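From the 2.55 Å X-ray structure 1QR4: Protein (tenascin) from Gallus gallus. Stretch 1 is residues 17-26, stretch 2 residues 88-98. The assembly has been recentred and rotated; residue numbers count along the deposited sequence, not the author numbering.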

# COMPACT_ATOMS: atom_id res chain seq x y z
N ASP A 17 -5.50 -5.53 -6.79
CA ASP A 17 -5.73 -4.88 -5.49
C ASP A 17 -4.49 -4.62 -4.60
O ASP A 17 -4.43 -5.07 -3.45
CB ASP A 17 -6.81 -5.65 -4.69
CG ASP A 17 -8.02 -6.10 -5.54
OD1 ASP A 17 -8.37 -5.45 -6.54
OD2 ASP A 17 -8.64 -7.12 -5.17
N PRO A 18 -3.49 -3.87 -5.12
CA PRO A 18 -2.29 -3.58 -4.32
C PRO A 18 -2.59 -2.90 -2.98
O PRO A 18 -3.36 -1.94 -2.90
CB PRO A 18 -1.49 -2.65 -5.24
CG PRO A 18 -1.86 -3.11 -6.61
CD PRO A 18 -3.36 -3.32 -6.48
N THR A 19 -1.99 -3.44 -1.93
CA THR A 19 -2.12 -2.93 -0.58
C THR A 19 -0.70 -2.59 -0.12
O THR A 19 0.23 -2.63 -0.92
CB THR A 19 -2.81 -4.00 0.31
OG1 THR A 19 -4.23 -3.92 0.11
CG2 THR A 19 -2.50 -3.85 1.80
N GLU A 20 -0.54 -2.14 1.12
CA GLU A 20 0.77 -1.81 1.67
C GLU A 20 1.51 -3.07 2.08
O GLU A 20 2.74 -3.11 2.09
CB GLU A 20 0.61 -0.96 2.94
CG GLU A 20 0.49 0.53 2.71
CD GLU A 20 0.15 1.29 3.97
OE1 GLU A 20 0.68 0.93 5.05
OE2 GLU A 20 -0.65 2.24 3.89
N THR A 21 0.74 -4.09 2.39
CA THR A 21 1.31 -5.32 2.88
C THR A 21 0.81 -6.55 2.12
O THR A 21 1.28 -7.67 2.37
CB THR A 21 1.02 -5.38 4.42
OG1 THR A 21 1.66 -6.51 5.01
CG2 THR A 21 -0.48 -5.42 4.68
N THR A 22 -0.11 -6.36 1.18
CA THR A 22 -0.62 -7.50 0.42
C THR A 22 -0.72 -7.30 -1.07
O THR A 22 -0.74 -6.18 -1.56
CB THR A 22 -2.03 -7.95 0.86
OG1 THR A 22 -3.00 -7.04 0.34
CG2 THR A 22 -2.14 -8.01 2.36
N LEU A 23 -0.85 -8.42 -1.76
CA LEU A 23 -1.03 -8.48 -3.20
C LEU A 23 -1.98 -9.62 -3.43
O LEU A 23 -1.88 -10.65 -2.77
CB LEU A 23 0.29 -8.78 -3.91
CG LEU A 23 1.23 -7.58 -4.01
CD1 LEU A 23 2.57 -8.05 -4.52
CD2 LEU A 23 0.64 -6.51 -4.92
N SER A 24 -2.93 -9.40 -4.32
CA SER A 24 -3.92 -10.41 -4.65
C SER A 24 -3.56 -11.10 -5.98
O SER A 24 -3.47 -10.47 -7.04
CB SER A 24 -5.29 -9.75 -4.73
OG SER A 24 -6.29 -10.72 -4.98
N LEU A 25 -3.31 -12.41 -5.91
CA LEU A 25 -2.92 -13.17 -7.08
C LEU A 25 -4.05 -14.00 -7.68
O LEU A 25 -4.87 -14.60 -6.96
CB LEU A 25 -1.76 -14.10 -6.74
CG LEU A 25 -0.53 -13.45 -6.12
CD1 LEU A 25 0.40 -14.53 -5.59
CD2 LEU A 25 0.17 -12.58 -7.14
N ARG A 26 -4.06 -14.06 -9.02
CA ARG A 26 -5.06 -14.83 -9.75
C ARG A 26 -4.43 -15.42 -11.01
O ARG A 26 -3.60 -14.79 -11.65
CB ARG A 26 -6.25 -13.95 -10.09
CG ARG A 26 -7.45 -14.71 -10.54
CD ARG A 26 -8.68 -13.84 -10.48
NE ARG A 26 -9.79 -14.49 -11.15
CZ ARG A 26 -10.29 -14.09 -12.31
NH1 ARG A 26 -9.77 -13.03 -12.94
NH2 ARG A 26 -11.29 -14.77 -12.87
N THR A 88 5.87 -16.21 -14.52
CA THR A 88 6.35 -15.08 -13.75
C THR A 88 5.77 -13.71 -14.03
O THR A 88 5.40 -13.38 -15.16
CB THR A 88 7.88 -14.99 -13.86
OG1 THR A 88 8.47 -16.17 -13.29
CG2 THR A 88 8.42 -13.77 -13.13
N ILE A 89 5.67 -12.92 -12.96
CA ILE A 89 5.19 -11.54 -13.02
C ILE A 89 5.83 -10.76 -11.89
O ILE A 89 6.39 -11.32 -10.93
CB ILE A 89 3.66 -11.38 -12.82
CG1 ILE A 89 3.23 -11.95 -11.47
CG2 ILE A 89 2.89 -11.96 -13.97
CD1 ILE A 89 2.02 -11.25 -10.86
N LYS A 90 5.71 -9.44 -12.00
CA LYS A 90 6.22 -8.52 -11.01
C LYS A 90 5.06 -7.70 -10.47
O LYS A 90 4.12 -7.35 -11.18
CB LYS A 90 7.28 -7.60 -11.60
CG LYS A 90 8.58 -8.30 -11.92
CD LYS A 90 9.61 -7.32 -12.47
CE LYS A 90 10.93 -8.03 -12.74
NZ LYS A 90 10.74 -9.17 -13.69
N GLY A 91 5.11 -7.45 -9.18
CA GLY A 91 4.08 -6.68 -8.52
C GLY A 91 4.74 -5.95 -7.38
O GLY A 91 5.54 -6.52 -6.63
N SER A 92 4.47 -4.66 -7.29
CA SER A 92 5.02 -3.85 -6.22
C SER A 92 3.90 -3.42 -5.30
O SER A 92 2.77 -3.19 -5.74
CB SER A 92 5.73 -2.64 -6.81
OG SER A 92 4.90 -1.99 -7.75
N THR A 93 4.19 -3.39 -4.00
CA THR A 93 3.20 -2.96 -3.00
C THR A 93 3.08 -1.44 -3.08
O THR A 93 3.98 -0.77 -3.61
CB THR A 93 3.63 -3.33 -1.57
OG1 THR A 93 5.01 -2.97 -1.38
CG2 THR A 93 3.43 -4.81 -1.30
N VAL A 94 1.98 -0.90 -2.57
CA VAL A 94 1.78 0.54 -2.59
C VAL A 94 2.57 1.20 -1.46
O VAL A 94 2.84 0.56 -0.46
CB VAL A 94 0.30 0.89 -2.44
CG1 VAL A 94 -0.22 0.41 -1.11
CG2 VAL A 94 0.10 2.38 -2.58
N VAL A 95 2.97 2.45 -1.63
CA VAL A 95 3.72 3.17 -0.60
C VAL A 95 2.92 3.21 0.72
O VAL A 95 1.69 3.17 0.71
CB VAL A 95 4.07 4.62 -1.06
CG1 VAL A 95 2.82 5.38 -1.44
CG2 VAL A 95 4.85 5.35 0.01
N GLY A 96 3.64 3.25 1.84
CA GLY A 96 2.99 3.27 3.15
C GLY A 96 2.31 4.56 3.63
O GLY A 96 2.77 5.67 3.33
N SER A 97 1.22 4.39 4.37
CA SER A 97 0.45 5.50 4.96
C SER A 97 1.13 5.98 6.24
O SER A 97 1.80 5.18 6.91
CB SER A 97 -0.94 5.02 5.41
OG SER A 97 -1.76 4.57 4.36
N PRO A 98 1.00 7.29 6.59
CA PRO A 98 1.62 7.78 7.82
C PRO A 98 0.84 7.05 8.92
O PRO A 98 -0.31 6.66 8.70
CB PRO A 98 1.30 9.27 7.80
CG PRO A 98 1.21 9.58 6.35
CD PRO A 98 0.41 8.41 5.84
O HOH W 1 -1.40 2.59 0.94

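How do the two backbones lie against each other? The strand that runs through Leu23 to Arg26 and the strand 88-92 travel in roughly opposite directions, at 147° between their N-to-C directions, but their axes come no closer than 8.5 Å. That is too far for ladder hydrogen bonding, so side chains fill the space between them. The chains draw together beyond the strands, in the loops, where the CA atoms of Glu20 and Val94 are 5.0 Å apart.

Which backbone groups are satisfied where the loops meet? A single main-chain hydrogen bond links the stretches: Val94 N donates to Thr19 O over 3.0 Å, with an N-H...O angle of 163°, close to straight. Thr19 also has its own amide engaged within its stretch, since Thr19 N donates to Thr22 O at 3.0 Å. Thr19 thus accepts across the contact and donates locally, while its side chain sets out away from the second stretch.

What does the carboxylate of Glu20 do? Its CA-to-CB bond points away from the second stretch, yet the end of the side chain comes back to it, and Glu20 OE2 gathers polar partners there. Ser97 N donates to Glu20 OE2 at 2.9 Å, a weak bond because its N-H...O angle is only 137°. Ser97 OG lies 2.6 Å from the same Glu20 OE2, a short contact suited to a hydrogen bond, although the hydroxyl proton has another acceptor within reach and its choice is open. Water 1 donates to Glu20 OE2 at 3.1 Å and to Val95 O at 3.2 Å, so it bridges the acid to a backbone carbonyl and gives that carbonyl a donor. The carboxylate carbon, Glu20 CD, sits 3.6 Å from Gly96 CA.

Which apolar groups pack around these bonds? Val94 points toward the first stretch, and its methyl Val94 CG1 lies 3.4 Å from Glu20 N and 3.9 Å from Glu20 CG, covering backbone and the aliphatic part of the acid. Thr93 CB approaches Thr19 O at 3.5 Å, beside the main-chain bond; the Thr93 hydroxyl is satisfied elsewhere in the structure. Between the strands, Leu23 points toward the second stretch, with Leu23 CD1 4.0 Å from Gly91 O and Leu23 CD2 4.0 Å from Ser92 O. Gly91 has no side chain, and an ideal CB there would lie 3.6 Å from Leu23 CD1. Farther along, Leu25 CD2 and Ile89 CD1 meet at 4.4 Å, a looser apolar contact between buried Leu25 and its partner.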